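Local coordinates for protein putative NAD(P)H:FMN oxidoreductase (Porphyromonas gingivalis W83, PDB 3GE5) that binds flavin mononucleotide and, as a member of the nitroreductase family, probably works as an NAD(P)H-dependent flavin oxidoreductase, at residues A98-I102 against S167-G172. Residues are numbered along the deposited sequence; the frame is centred on the assembly and turned at random.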
ATOM      1  N   ALA A  98      -8.458 -20.641  -4.012  1.00 18.78           N
ATOM      2  CA  ALA A  98      -7.213 -19.996  -4.455  1.00 20.36           C
ATOM      3  C   ALA A  98      -6.025 -20.952  -4.360  1.00 18.94           C
ATOM      4  O   ALA A  98      -5.831 -21.612  -3.314  1.00 20.50           O
ATOM      5  CB  ALA A  98      -6.944 -18.705  -3.618  1.00 18.54           C
ATOM      6  N   PRO A  99      -5.232 -21.085  -5.436  1.00 18.96           N
ATOM      7  CA  PRO A  99      -4.096 -21.960  -5.390  1.00 19.83           C
ATOM      8  C   PRO A  99      -3.013 -21.603  -4.418  1.00 18.04           C
ATOM      9  O   PRO A  99      -2.356 -22.498  -3.930  1.00 21.42           O
ATOM     10  CB  PRO A  99      -3.492 -21.859  -6.799  1.00 23.71           C
ATOM     11  CG  PRO A  99      -4.467 -21.185  -7.611  1.00 24.37           C
ATOM     12  CD  PRO A  99      -5.450 -20.513  -6.778  1.00 22.73           C
ATOM     13  N   ILE A 100      -2.761 -20.301  -4.236  1.00 17.67           N
ATOM     14  CA  ILE A 100      -1.675 -19.837  -3.382  1.00 18.04           C
ATOM     15  C   ILE A 100      -2.179 -18.762  -2.449  1.00 18.42           C
ATOM     16  O   ILE A 100      -2.922 -17.878  -2.865  1.00 16.48           O
ATOM     17  CB  ILE A 100      -0.483 -19.277  -4.209  1.00 18.96           C
ATOM     18  CG1 ILE A 100       0.083 -20.389  -5.087  1.00 20.11           C
ATOM     19  CG2 ILE A 100       0.645 -18.739  -3.266  1.00 17.18           C
ATOM     20  CD1 ILE A 100       1.294 -19.996  -5.920  1.00 22.83           C
ATOM     21  N   TYR A 101      -1.744 -18.849  -1.197  1.00 17.22           N
ATOM     22  CA  TYR A 101      -1.990 -17.785  -0.229  1.00 16.59           C
ATOM     23  C   TYR A 101      -0.665 -17.252   0.314  1.00 17.37           C
ATOM     24  O   TYR A 101       0.221 -18.018   0.689  1.00 16.45           O
ATOM     25  CB  TYR A 101      -2.834 -18.277   0.945  1.00 18.75           C
ATOM     26  CG  TYR A 101      -4.097 -18.984   0.547  1.00 17.46           C
ATOM     27  CD1 TYR A 101      -5.297 -18.293   0.416  1.00 20.37           C
ATOM     28  CD2 TYR A 101      -4.099 -20.375   0.355  1.00 17.98           C
ATOM     29  CE1 TYR A 101      -6.478 -18.958   0.086  1.00 17.77           C
ATOM     30  CE2 TYR A 101      -5.265 -21.050   0.036  1.00 18.72           C
ATOM     31  CZ  TYR A 101      -6.445 -20.343  -0.097  1.00 17.07           C
ATOM     32  OH  TYR A 101      -7.586 -21.055  -0.422  1.00 19.57           O
ATOM     33  N   ILE A 102      -0.526 -15.931   0.339  1.00 15.66           N
ATOM     34  CA  ILE A 102       0.597 -15.310   1.033  1.00 14.63           C
ATOM     35  C   ILE A 102       0.043 -14.572   2.265  1.00 16.24           C
ATOM     36  O   ILE A 102      -0.659 -13.534   2.122  1.00 16.57           O
ATOM     37  CB  ILE A 102       1.415 -14.333   0.148  1.00 16.88           C
ATOM     38  CG1 ILE A 102       1.913 -15.029  -1.129  1.00 16.26           C
ATOM     39  CG2 ILE A 102       2.583 -13.747   0.962  1.00 15.32           C
ATOM     40  CD1 ILE A 102       2.527 -14.021  -2.210  1.00 16.51           C
ATOM     41  N   SER A 167      -3.205  -9.481   6.721  1.00 16.29           N
ATOM     42  CA  SER A 167      -3.799  -9.599   5.388  1.00 15.71           C
ATOM     43  C   SER A 167      -3.288 -10.871   4.731  1.00 16.49           C
ATOM     44  O   SER A 167      -2.168 -11.328   5.039  1.00 17.01           O
ATOM     45  CB  SER A 167      -3.402  -8.422   4.528  1.00 16.58           C
ATOM     46  OG  SER A 167      -3.858  -7.194   5.060  1.00 16.75           O
ATOM     47  N   ILE A 168      -4.091 -11.412   3.812  1.00 15.11           N
ATOM     48  CA  ILE A 168      -3.688 -12.566   2.987  1.00 15.63           C
ATOM     49  C   ILE A 168      -3.874 -12.248   1.517  1.00 15.97           C
ATOM     50  O   ILE A 168      -4.943 -11.761   1.119  1.00 16.73           O
ATOM     51  CB  ILE A 168      -4.541 -13.802   3.321  1.00 16.11           C
ATOM     52  CG1 ILE A 168      -4.428 -14.194   4.808  1.00 18.83           C
ATOM     53  CG2 ILE A 168      -4.178 -14.995   2.393  1.00 17.11           C
ATOM     54  CD1 ILE A 168      -5.390 -15.283   5.279  1.00 16.92           C
ATOM     55  N   LEU A 169      -2.860 -12.477   0.704  1.00 15.64           N
ATOM     56  CA  LEU A 169      -3.006 -12.304  -0.743  1.00 18.42           C
ATOM     57  C   LEU A 169      -3.344 -13.666  -1.290  1.00 17.32           C
ATOM     58  O   LEU A 169      -2.545 -14.573  -1.212  1.00 16.72           O
ATOM     59  CB  LEU A 169      -1.728 -11.760  -1.399  1.00 18.23           C
ATOM     60  CG  LEU A 169      -1.884 -11.331  -2.878  1.00 17.26           C
ATOM     61  CD1 LEU A 169      -2.897 -10.166  -2.972  1.00 16.99           C
ATOM     62  CD2 LEU A 169      -0.518 -10.955  -3.532  1.00 16.57           C
ATOM     63  N   ALA A 170      -4.572 -13.802  -1.805  1.00 15.99           N
ATOM     64  CA  ALA A 170      -5.031 -15.036  -2.454  1.00 14.79           C
ATOM     65  C   ALA A 170      -4.820 -14.884  -3.970  1.00 17.29           C
ATOM     66  O   ALA A 170      -5.290 -13.917  -4.548  1.00 16.82           O
ATOM     67  CB  ALA A 170      -6.489 -15.309  -2.158  1.00 15.41           C
ATOM     68  N   LEU A 171      -4.067 -15.802  -4.567  1.00 17.14           N
ATOM     69  CA  LEU A 171      -3.604 -15.614  -5.954  1.00 15.15           C
ATOM     70  C   LEU A 171      -3.521 -16.912  -6.763  1.00 16.37           C
ATOM     71  O   LEU A 171      -3.423 -17.992  -6.215  1.00 15.53           O
ATOM     72  CB  LEU A 171      -2.244 -14.883  -5.995  1.00 19.00           C
ATOM     73  CG  LEU A 171      -1.042 -15.658  -5.462  1.00 18.88           C
ATOM     74  CD1 LEU A 171      -0.208 -16.221  -6.598  1.00 18.15           C
ATOM     75  CD2 LEU A 171      -0.210 -14.721  -4.558  1.00 21.11           C
ATOM     76  N   GLY A 172      -3.541 -16.737  -8.078  1.00 17.09           N
ATOM     77  CA  GLY A 172      -3.437 -17.827  -9.024  1.00 18.21           C
ATOM     78  C   GLY A 172      -3.741 -17.312 -10.420  1.00 16.65           C
ATOM     79  O   GLY A 172      -3.863 -16.091 -10.644  1.00 17.94           O
TER
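Leu171 reaches across to two isoleucines of the neighbouring antiparallel strand. Its CG lies between its own backbone N and carbonyl carbon (chi1 68°), which swings the branched end over the 98-102 segment: CD1 settles beside Ile100, and CD2 meets Ile102 CD1 at 3.7 Å. Ile100 offers its CB, 3.9 Å from Leu171 CG. Leu169 lies on the same face; of its side chain, CB comes nearest the Ile102 side chain, loosely. Helices 50-62 and 120-137 cover this aliphatic layer, through Ile56, Leu57 and Met131 among others.

On the reverse face the Tyr101 ring has Ile168 CG2 at its edge, near the ring plane, and that methyl stands 3.8 Å from Tyr101 CB. Ala170 CB approaches the ring obliquely and touches Ala98 CB at 3.7 Å; Trp94, an FMN-binding residue, lies close to Ala170. The hydroxyl of Tyr101 is hydrogen-bonded to the Phe95 carbonyl.

Two reciprocal backbone pairs join the strands. Ile102 N bonds to Leu169 O at 2.9 Å, nearly straight. Ile100 N, next to Pro99, reaches Leu171 O at 3.1 Å, with the N-H...O angle down to 146°. The four bonds satisfy the buried peptide N and O of Ile100, Ile102, Leu169 and Leu171 between two largely apolar faces, in the central strand pair of the four-stranded antiparallel sheet, near the flavin site.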